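Local coordinates for protein superoxide dismutase (Anaplasma phagocytophilum, PDB 3JS4) that probably catalyses the dismutation of superoxide radicals into molecular oxygen and hydrogen peroxide at an iron centre, at residues A[126-131]-A[162-167]; A[133-138]-A[206-211]; A[148-153]-A[182-187]. One frame throughout, in Å; residues are numbered along the deposited sequence.

Interaction 1: residues A[126-131]-A[162-167]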
loop_
_atom_site.group_PDB
_atom_site.type_symbol
_atom_site.label_atom_id
_atom_site.label_comp_id
_atom_site.label_asym_id
_atom_site.label_seq_id
_atom_site.Cartn_x
_atom_site.Cartn_y
_atom_site.Cartn_z
ATOM N N HIS A 126 5.270 -14.161 17.435
ATOM C CA HIS A 126 4.763 -15.422 16.905
ATOM C C HIS A 126 5.036 -15.592 15.409
ATOM O O HIS A 126 5.489 -16.653 14.985
ATOM C CB HIS A 126 3.257 -15.547 17.192
ATOM C CG HIS A 126 2.582 -16.670 16.460
ATOM N ND1 HIS A 126 2.889 -17.996 16.679
ATOM C CD2 HIS A 126 1.600 -16.660 15.526
ATOM C CE1 HIS A 126 2.136 -18.755 15.903
ATOM N NE2 HIS A 126 1.346 -17.969 15.193
ATOM N N SER A 127 4.783 -14.541 14.622
ATOM C CA SER A 127 4.872 -14.637 13.162
ATOM C C SER A 127 6.295 -14.506 12.610
ATOM O O SER A 127 6.629 -15.166 11.625
ATOM C CB SER A 127 3.947 -13.620 12.467
ATOM O OG SER A 127 2.639 -13.611 13.035
ATOM N N PHE A 128 7.120 -13.659 13.232
ATOM C CA PHE A 128 8.467 -13.382 12.721
ATOM C C PHE A 128 9.621 -13.672 13.681
ATOM O O PHE A 128 10.763 -13.304 13.383
ATOM C CB PHE A 128 8.573 -11.913 12.270
ATOM C CG PHE A 128 7.527 -11.509 11.288
ATOM C CD1 PHE A 128 7.618 -11.897 9.955
ATOM C CD2 PHE A 128 6.439 -10.749 11.692
ATOM C CE1 PHE A 128 6.634 -11.527 9.026
ATOM C CE2 PHE A 128 5.453 -10.372 10.781
ATOM C CZ PHE A 128 5.544 -10.777 9.442
ATOM N N GLY A 129 9.342 -14.289 14.827
ATOM C CA GLY A 129 10.385 -14.570 15.819
ATOM C C GLY A 129 10.631 -13.404 16.769
ATOM O O GLY A 129 10.788 -13.612 17.978
ATOM N N SER A 130 10.665 -12.180 16.217
ATOM C CA SER A 130 10.910 -10.937 16.981
ATOM C C SER A 130 10.627 -9.693 16.124
ATOM O O SER A 130 10.375 -9.792 14.919
ATOM C CB SER A 130 12.356 -10.868 17.467
ATOM O OG SER A 130 13.243 -10.712 16.371
ATOM N N VAL A 131 10.692 -8.522 16.746
ATOM C CA VAL A 131 10.592 -7.270 15.996
ATOM C C VAL A 131 11.665 -7.228 14.898
ATOM O O VAL A 131 11.356 -6.982 13.721
ATOM C CB VAL A 131 10.677 -6.043 16.934
ATOM C CG1 VAL A 131 10.710 -4.765 16.144
ATOM C CG2 VAL A 131 9.478 -6.048 17.899
ATOM N N LEU A 162 0.756 -13.181 10.808
ATOM C CA LEU A 162 1.159 -12.096 9.939
ATOM C C LEU A 162 2.193 -12.647 8.961
ATOM O O LEU A 162 2.936 -13.580 9.289
ATOM C CB LEU A 162 1.756 -10.942 10.752
ATOM C CG LEU A 162 0.902 -10.335 11.877
ATOM C CD1 LEU A 162 1.745 -9.344 12.679
ATOM C CD2 LEU A 162 -0.346 -9.620 11.329
ATOM N N LYS A 163 2.194 -12.103 7.747
ATOM C CA LYS A 163 3.181 -12.436 6.729
ATOM C C LYS A 163 3.594 -11.151 6.021
ATOM O O LYS A 163 2.832 -10.183 5.994
ATOM C CB LYS A 163 2.585 -13.383 5.684
ATOM C CG LYS A 163 2.168 -14.782 6.174
ATOM C CD LYS A 163 3.341 -15.650 6.513
ATOM C CE LYS A 163 2.882 -16.948 7.190
ATOM N NZ LYS A 163 4.057 -17.792 7.521
ATOM N N VAL A 164 4.791 -11.150 5.436
ATOM C CA VAL A 164 5.164 -10.117 4.467
ATOM C C VAL A 164 5.169 -10.732 3.060
ATOM O O VAL A 164 5.775 -11.798 2.850
ATOM C CB VAL A 164 6.526 -9.520 4.795
ATOM C CG1 VAL A 164 6.925 -8.477 3.735
ATOM C CG2 VAL A 164 6.517 -8.872 6.215
ATOM N N VAL A 165 4.465 -10.096 2.117
ATOM C CA VAL A 165 4.526 -10.524 0.716
ATOM C C VAL A 165 4.761 -9.311 -0.187
ATOM O O VAL A 165 4.431 -8.202 0.187
ATOM C CB VAL A 165 3.234 -11.273 0.238
ATOM C CG1 VAL A 165 2.992 -12.562 1.055
ATOM C CG2 VAL A 165 1.981 -10.369 0.304
ATOM N N SER A 166 5.300 -9.515 -1.385
ATOM C CA SER A 166 5.369 -8.420 -2.341
ATOM C C SER A 166 4.548 -8.713 -3.602
ATOM O O SER A 166 4.231 -9.882 -3.923
ATOM C CB SER A 166 6.814 -8.058 -2.684
ATOM O OG SER A 166 7.524 -9.181 -3.188
ATOM N N THR A 167 4.155 -7.642 -4.279
ATOM C CA THR A 167 3.468 -7.776 -5.551
ATOM C C THR A 167 4.142 -6.933 -6.640
ATOM O O THR A 167 4.836 -5.943 -6.355
ATOM C CB THR A 167 2.004 -7.365 -5.428
ATOM O OG1 THR A 167 1.929 -6.004 -4.961
ATOM C CG2 THR A 167 1.259 -8.311 -4.450
HETATM O O HOH W 1 4.805 -15.764 9.845
#
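Ser127 and Phe128, at the C-terminal end of helix 118-128, lean on Leu162, Lys163 and Val164 near the start of strand 161-168, an outer strand of the three-stranded antiparallel sheet in the alpha/beta C-terminal domain of iron/manganese superoxide dismutases. The two neighbouring helix residues use different chemistry. Ser127 turns its hydroxyl to the strand backbone: Leu162 N donates to Ser127 OG over 2.9 Å, with an N-H...O angle of 146°, a moderately bent bond. The same OG is also hydrogen-bonded to Met123 O one helical turn back, so the hydroxyl links the helix backbone to the strand backbone.

Phe128 has its CG opposite the carbonyl carbon and beside the backbone N (chi1 -54°), which carries the far end of the ring to the strand although the side chain does not set out in that direction. The ring crosses the side chains of Leu162 and Val164 at about a right angle. Its CE2 lies 3.7 Å from Leu162 CB, and on the other flank CE1 is 3.9 Å from Val164 CG2; both approaches are oblique to the ring. Between them the CZ corner points at the peptide, with Lys163 C in the ring plane at the edge, 4.0 Å from CZ. The outer edge of the phenyl thus runs along the strand from Leu162 to Val164, and Phe134 of the following helix meets it as a second aromatic neighbour.

A water completes the polar part of the contact. It donates to Ser127 O and to Leu162 O, tying the helix end to the strand through their carbonyls, and accepts from the ammonium group of Lys163, whose NZ stands 3.2 Å from the water oxygen.

Interaction 2: residues A[133-138]-A[206-211]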
loop_
_atom_site.group_PDB
_atom_site.type_symbol
_atom_site.label_atom_id
_atom_site.label_comp_id
_atom_site.label_asym_id
_atom_site.label_seq_id
_atom_site.Cartn_x
_atom_site.Cartn_y
_atom_site.Cartn_z
ATOM N N GLY A 133 13.172 -9.647 13.475
ATOM C CA GLY A 133 12.719 -10.622 12.455
ATOM C C GLY A 133 11.707 -10.033 11.466
ATOM O O GLY A 133 11.773 -10.292 10.254
ATOM N N PHE A 134 10.760 -9.247 11.976
ATOM C CA PHE A 134 9.866 -8.527 11.101
ATOM C C PHE A 134 10.622 -7.524 10.199
ATOM O O PHE A 134 10.447 -7.541 8.967
ATOM C CB PHE A 134 8.735 -7.822 11.879
ATOM C CG PHE A 134 8.031 -6.769 11.070
ATOM C CD1 PHE A 134 7.177 -7.131 10.023
ATOM C CD2 PHE A 134 8.241 -5.419 11.327
ATOM C CE1 PHE A 134 6.545 -6.159 9.247
ATOM C CE2 PHE A 134 7.617 -4.448 10.557
ATOM C CZ PHE A 134 6.758 -4.810 9.530
ATOM N N ASN A 135 11.460 -6.673 10.798
ATOM C CA ASN A 135 12.219 -5.684 10.015
ATOM C C ASN A 135 13.004 -6.377 8.902
ATOM O O ASN A 135 13.027 -5.907 7.769
ATOM C CB ASN A 135 13.182 -4.877 10.882
ATOM C CG ASN A 135 12.472 -3.921 11.829
ATOM O OD1 ASN A 135 11.300 -3.555 11.630
ATOM N ND2 ASN A 135 13.186 -3.506 12.875
ATOM N N ASN A 136 13.631 -7.510 9.234
ATOM C CA ASN A 136 14.407 -8.258 8.242
ATOM C C ASN A 136 13.575 -8.807 7.103
ATOM O O ASN A 136 14.009 -8.752 5.959
ATOM C CB ASN A 136 15.256 -9.356 8.889
ATOM C CG ASN A 136 16.392 -8.782 9.745
ATOM O OD1 ASN A 136 16.736 -7.594 9.632
ATOM N ND2 ASN A 136 16.958 -9.607 10.615
ATOM N N ALA A 137 12.376 -9.307 7.410
ATOM C CA ALA A 137 11.504 -9.895 6.392
ATOM C C ALA A 137 10.971 -8.788 5.484
ATOM O O ALA A 137 10.948 -8.934 4.265
ATOM C CB ALA A 137 10.354 -10.651 7.041
ATOM N N PHE A 138 10.558 -7.683 6.096
ATOM C CA PHE A 138 10.031 -6.554 5.365
ATOM C C PHE A 138 11.100 -5.972 4.441
ATOM O O PHE A 138 10.804 -5.660 3.288
ATOM C CB PHE A 138 9.501 -5.493 6.339
ATOM C CG PHE A 138 8.484 -4.560 5.735
ATOM C CD1 PHE A 138 8.871 -3.346 5.199
ATOM C CD2 PHE A 138 7.132 -4.907 5.704
ATOM C CE1 PHE A 138 7.917 -2.468 4.646
ATOM C CE2 PHE A 138 6.179 -4.038 5.155
ATOM C CZ PHE A 138 6.583 -2.810 4.618
ATOM N N VAL A 206 14.242 3.990 6.268
ATOM C CA VAL A 206 13.511 5.144 6.737
ATOM C C VAL A 206 12.023 4.819 6.967
ATOM O O VAL A 206 11.424 5.254 7.963
ATOM C CB VAL A 206 13.689 6.314 5.764
ATOM C CG1 VAL A 206 12.654 7.373 6.022
ATOM C CG2 VAL A 206 15.089 6.896 5.903
ATOM N N PHE A 207 11.431 4.047 6.049
ATOM C CA PHE A 207 10.035 3.630 6.215
ATOM C C PHE A 207 9.787 2.906 7.561
ATOM O O PHE A 207 8.849 3.227 8.319
ATOM C CB PHE A 207 9.613 2.729 5.042
ATOM C CG PHE A 207 8.145 2.333 5.067
ATOM C CD1 PHE A 207 7.184 3.142 4.460
ATOM C CD2 PHE A 207 7.738 1.157 5.687
ATOM C CE1 PHE A 207 5.808 2.791 4.452
ATOM C CE2 PHE A 207 6.359 0.791 5.708
ATOM C CZ PHE A 207 5.401 1.608 5.083
ATOM N N LEU A 208 10.622 1.924 7.854
ATOM C CA LEU A 208 10.473 1.140 9.080
ATOM C C LEU A 208 10.825 1.968 10.306
ATOM O O LEU A 208 10.256 1.765 11.389
ATOM C CB LEU A 208 11.380 -0.099 9.015
ATOM C CG LEU A 208 10.929 -1.200 8.034
ATOM C CD1 LEU A 208 12.073 -2.193 7.794
ATOM C CD2 LEU A 208 9.663 -1.925 8.543
ATOM N N GLU A 209 11.785 2.883 10.148
ATOM C CA GLU A 209 12.321 3.627 11.294
ATOM C C GLU A 209 11.425 4.778 11.741
ATOM O O GLU A 209 11.347 5.061 12.944
ATOM C CB GLU A 209 13.743 4.144 11.002
ATOM C CG GLU A 209 14.820 3.081 11.275
ATOM C CD GLU A 209 16.159 3.373 10.617
ATOM O OE1 GLU A 209 16.453 4.553 10.331
ATOM O OE2 GLU A 209 16.930 2.419 10.381
ATOM N N HIS A 210 10.771 5.432 10.773
ATOM C CA HIS A 210 10.071 6.694 11.026
ATOM C C HIS A 210 8.701 6.882 10.380
ATOM O O HIS A 210 8.033 7.861 10.690
ATOM C CB HIS A 210 10.978 7.889 10.681
ATOM C CG HIS A 210 12.174 8.000 11.577
ATOM N ND1 HIS A 210 12.074 8.355 12.905
ATOM C CD2 HIS A 210 13.490 7.759 11.352
ATOM C CE1 HIS A 210 13.276 8.336 13.459
ATOM N NE2 HIS A 210 14.153 7.996 12.537
ATOM N N LEU A 211 8.273 5.952 9.516
ATOM C CA LEU A 211 7.012 6.133 8.770
ATOM C C LEU A 211 5.875 5.153 9.076
ATOM O O LEU A 211 4.733 5.590 9.217
ATOM C CB LEU A 211 7.268 6.162 7.265
ATOM C CG LEU A 211 8.089 7.360 6.743
ATOM C CD1 LEU A 211 8.475 7.079 5.289
ATOM C CD2 LEU A 211 7.322 8.667 6.843
#
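Helix segments 133-138 and 206-211 run at 135° between their N-to-C directions, with their short axes 11.1 Å apart at closest approach and Asn135 nearest to Leu208 along the backbones. Large side chains bridge this wide separation, and the contact between the segments is almost wholly apolar. Leu208 makes the most extensive contact: its CD2 methyl lies 3.7 Å from Phe138 CD1 and 3.8 Å from Phe134 CE2, wedged between two rings one helical turn apart and oblique to both. Its other methyl, CD1, rests against the helix backbone, 3.8 Å from Asn135 O, a carbonyl already hydrogen-bonded to Thr139 OG1. The Asn135 side chain runs antiparallel to that of Leu208, its OD1 3.9 Å from Leu208 CD2.

Beside this wedge Phe138 meets Phe207. Both rings swing out with CG anti to the backbone N (chi1 -158° for Phe138), and their planes are only 4° apart. They are displaced so far, however, with centroids 5.7 Å apart, that little of one ring lies over the other; the touch is made at their rims, where Phe138 CE1 is 3.8 Å from Phe207 CE2. Phe138 and Phe207 also pack on Met185 of strand 179-186, while Phe134 and Phe138 reach Val164. These side chains form part of the hydrophobic core between helices and sheet in the C-terminal alpha/beta domain of the iron/manganese superoxide dismutase fold, in which Phe207 comes within about 7 Å, side chain to side chain, of the iron ligand Asp186.

Interaction 3: residues A[148-153]-A[182-187]. With FE (Fe (III) ion), chain E.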
loop_
_atom_site.group_PDB
_atom_site.type_symbol
_atom_site.label_atom_id
_atom_site.label_comp_id
_atom_site.label_asym_id
_atom_site.label_seq_id
_atom_site.Cartn_x
_atom_site.Cartn_y
_atom_site.Cartn_z
ATOM N N SER A 148 8.939 -2.607 -10.650
ATOM C CA SER A 148 7.946 -1.814 -9.915
ATOM C C SER A 148 7.049 -2.719 -9.075
ATOM O O SER A 148 6.756 -3.842 -9.485
ATOM C CB SER A 148 7.057 -1.041 -10.917
ATOM O OG SER A 148 7.833 -0.296 -11.858
ATOM N N GLY A 149 6.589 -2.220 -7.927
ATOM C CA GLY A 149 5.645 -2.973 -7.103
ATOM C C GLY A 149 5.428 -2.466 -5.696
ATOM O O GLY A 149 5.655 -1.283 -5.409
ATOM N N TRP A 150 4.988 -3.377 -4.821
ATOM C CA TRP A 150 4.507 -3.042 -3.487
ATOM C C TRP A 150 4.929 -4.130 -2.483
ATOM O O TRP A 150 4.947 -5.323 -2.811
ATOM C CB TRP A 150 2.968 -2.953 -3.477
ATOM C CG TRP A 150 2.437 -1.919 -4.412
ATOM C CD1 TRP A 150 2.196 -2.069 -5.749
ATOM C CD2 TRP A 150 2.121 -0.541 -4.095
ATOM N NE1 TRP A 150 1.733 -0.879 -6.284
ATOM C CE2 TRP A 150 1.680 0.074 -5.296
ATOM C CE3 TRP A 150 2.139 0.213 -2.917
ATOM C CZ2 TRP A 150 1.273 1.433 -5.357
ATOM C CZ3 TRP A 150 1.720 1.560 -2.976
ATOM C CH2 TRP A 150 1.319 2.152 -4.192
ATOM N N VAL A 151 5.211 -3.713 -1.252
ATOM C CA VAL A 151 5.429 -4.641 -0.139
ATOM C C VAL A 151 4.238 -4.534 0.827
ATOM O O VAL A 151 3.794 -3.426 1.161
ATOM C CB VAL A 151 6.759 -4.318 0.551
ATOM C CG1 VAL A 151 7.019 -5.197 1.775
ATOM C CG2 VAL A 151 7.883 -4.453 -0.468
ATOM N N TRP A 152 3.701 -5.681 1.225
ATOM C CA TRP A 152 2.541 -5.731 2.120
ATOM C C TRP A 152 2.832 -6.477 3.424
ATOM O O TRP A 152 3.399 -7.582 3.405
ATOM C CB TRP A 152 1.354 -6.428 1.425
ATOM C CG TRP A 152 1.074 -5.887 0.055
ATOM C CD1 TRP A 152 1.710 -6.218 -1.102
ATOM C CD2 TRP A 152 0.111 -4.878 -0.290
ATOM N NE1 TRP A 152 1.204 -5.482 -2.150
ATOM C CE2 TRP A 152 0.224 -4.652 -1.682
ATOM C CE3 TRP A 152 -0.835 -4.148 0.443
ATOM C CZ2 TRP A 152 -0.594 -3.741 -2.371
ATOM C CZ3 TRP A 152 -1.649 -3.214 -0.253
ATOM C CH2 TRP A 152 -1.512 -3.030 -1.632
ATOM N N LEU A 153 2.393 -5.897 4.541
ATOM C CA LEU A 153 2.170 -6.658 5.767
ATOM C C LEU A 153 0.727 -7.150 5.698
ATOM O O LEU A 153 -0.204 -6.354 5.509
ATOM C CB LEU A 153 2.392 -5.805 7.034
ATOM C CG LEU A 153 2.132 -6.484 8.387
ATOM C CD1 LEU A 153 3.007 -7.756 8.534
ATOM C CD2 LEU A 153 2.361 -5.525 9.582
ATOM N N LEU A 182 -2.805 -5.129 5.614
ATOM C CA LEU A 182 -2.737 -4.297 6.815
ATOM C C LEU A 182 -1.964 -2.999 6.628
ATOM O O LEU A 182 -2.309 -1.978 7.234
ATOM C CB LEU A 182 -2.122 -5.080 7.982
ATOM C CG LEU A 182 -2.730 -6.442 8.350
ATOM C CD1 LEU A 182 -1.900 -7.140 9.448
ATOM C CD2 LEU A 182 -4.208 -6.317 8.779
ATOM N N ALA A 183 -0.894 -3.061 5.829
ATOM C CA ALA A 183 -0.080 -1.880 5.485
ATOM C C ALA A 183 0.710 -2.165 4.223
ATOM O O ALA A 183 1.006 -3.329 3.921
ATOM C CB ALA A 183 0.881 -1.518 6.638
ATOM N N THR A 184 1.067 -1.106 3.484
ATOM C CA THR A 184 1.877 -1.283 2.296
ATOM C C THR A 184 2.961 -0.204 2.213
ATOM O O THR A 184 2.813 0.898 2.744
ATOM C CB THR A 184 1.030 -1.316 0.975
ATOM O OG1 THR A 184 1.834 -1.756 -0.127
ATOM C CG2 THR A 184 0.453 0.060 0.626
ATOM N N MET A 185 4.036 -0.563 1.531
ATOM C CA MET A 185 5.122 0.320 1.165
ATOM C C MET A 185 5.322 0.221 -0.352
ATOM O O MET A 185 5.646 -0.855 -0.889
ATOM C CB MET A 185 6.398 -0.113 1.884
ATOM C CG MET A 185 7.636 0.648 1.413
ATOM S SD MET A 185 9.162 0.121 2.231
ATOM C CE MET A 185 9.383 -1.551 1.593
ATOM N N ASP A 186 5.084 1.333 -1.033
ATOM C CA ASP A 186 5.309 1.478 -2.475
ATOM C C ASP A 186 6.797 1.315 -2.773
ATOM O O ASP A 186 7.633 2.053 -2.215
ATOM C CB ASP A 186 4.864 2.907 -2.858
ATOM C CG ASP A 186 4.761 3.144 -4.360
ATOM O OD1 ASP A 186 5.142 2.286 -5.164
ATOM O OD2 ASP A 186 4.310 4.242 -4.738
ATOM N N VAL A 187 7.157 0.364 -3.633
ATOM C CA VAL A 187 8.534 0.324 -4.138
ATOM C C VAL A 187 8.711 0.622 -5.645
ATOM O O VAL A 187 9.801 0.365 -6.212
ATOM C CB VAL A 187 9.329 -0.959 -3.685
ATOM C CG1 VAL A 187 9.394 -1.029 -2.129
ATOM C CG2 VAL A 187 8.766 -2.210 -4.287
HETATM FE FE FE E . 3.482 5.206 -6.333
HETATM O O HOH W 2 3.166 3.265 -7.427
#
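Asp186, whose carboxylate lies against Trp150 of the neighbouring strand, binds the iron(III) ion through OD2 at 2.0 Å, in a site completed by His45, His101, His190 and a water. The second carboxylate oxygen, OD1, is held by Trp188 N, with a weak bond from the metal-bound water in addition, so both oxygens of the group are engaged. Beside the metal bond, the carboxylate stacks over one face of the Trp150 indole, OD1 displaced toward the rim, its plane 14° from that of the ring; Asp186 CB lies 3.4 Å from Trp150 CZ3.

Along the strands Val151 and Met185 exchange a pair of backbone bonds. The straighter runs from Val151 N to Met185 O, at 172°. Val151 O takes two donors: Met185 N in the carbonyl plane, and Thr184 OG1, 2.9 Å away and well above that plane. These pairings belong to the antiparallel sheet of the C-terminal domain, where strand 149-156 is central and 179-186 lies at one side. A classic beta bulge sets Leu182 and Ala183 both opposite Leu153; Leu153 O receives Leu182 N at 2.9 Å and, weakly, Ala183 N.

Outward on the Asp186 face, Thr184 fits between two tryptophans. With OG1 swung anti to the backbone N (chi1 -168°), the hydroxyl sits over the centre of the Trp152 ring but at the edge of Trp150, within reach of Val151 O, while CB makes a CH-pi contact 3.7 Å from the centroid of the Trp152 six-membered ring. On the other face Val151 and Met185 lie side by side, the methionine bent at its last torsion to set CE 3.9 Å from Val151 CG2.

Interaction 3 lies deepest, entirely buried and carrying an iron ligand; interaction 2 is buried farther out, and interaction 1 is a surface contact away from the metal. Their chemistry follows this order: backbone pairing, broken by one bulge, and metal coordination in the sheet, apolar packing between helices, and a mixture of one direct hydrogen bond, a water bridge and a ring at the periphery. Interactions 1 and 3 share the sheet, since strand 161-168 pairs with strand 149-156 through Val165 O and Trp152 N, 2.8 Å apart. Interaction 2 packs on one face of that sheet: Phe138 CE1 lies 3.5 Å from Met185 CE, while Val164 touches both Phe134 and Phe138.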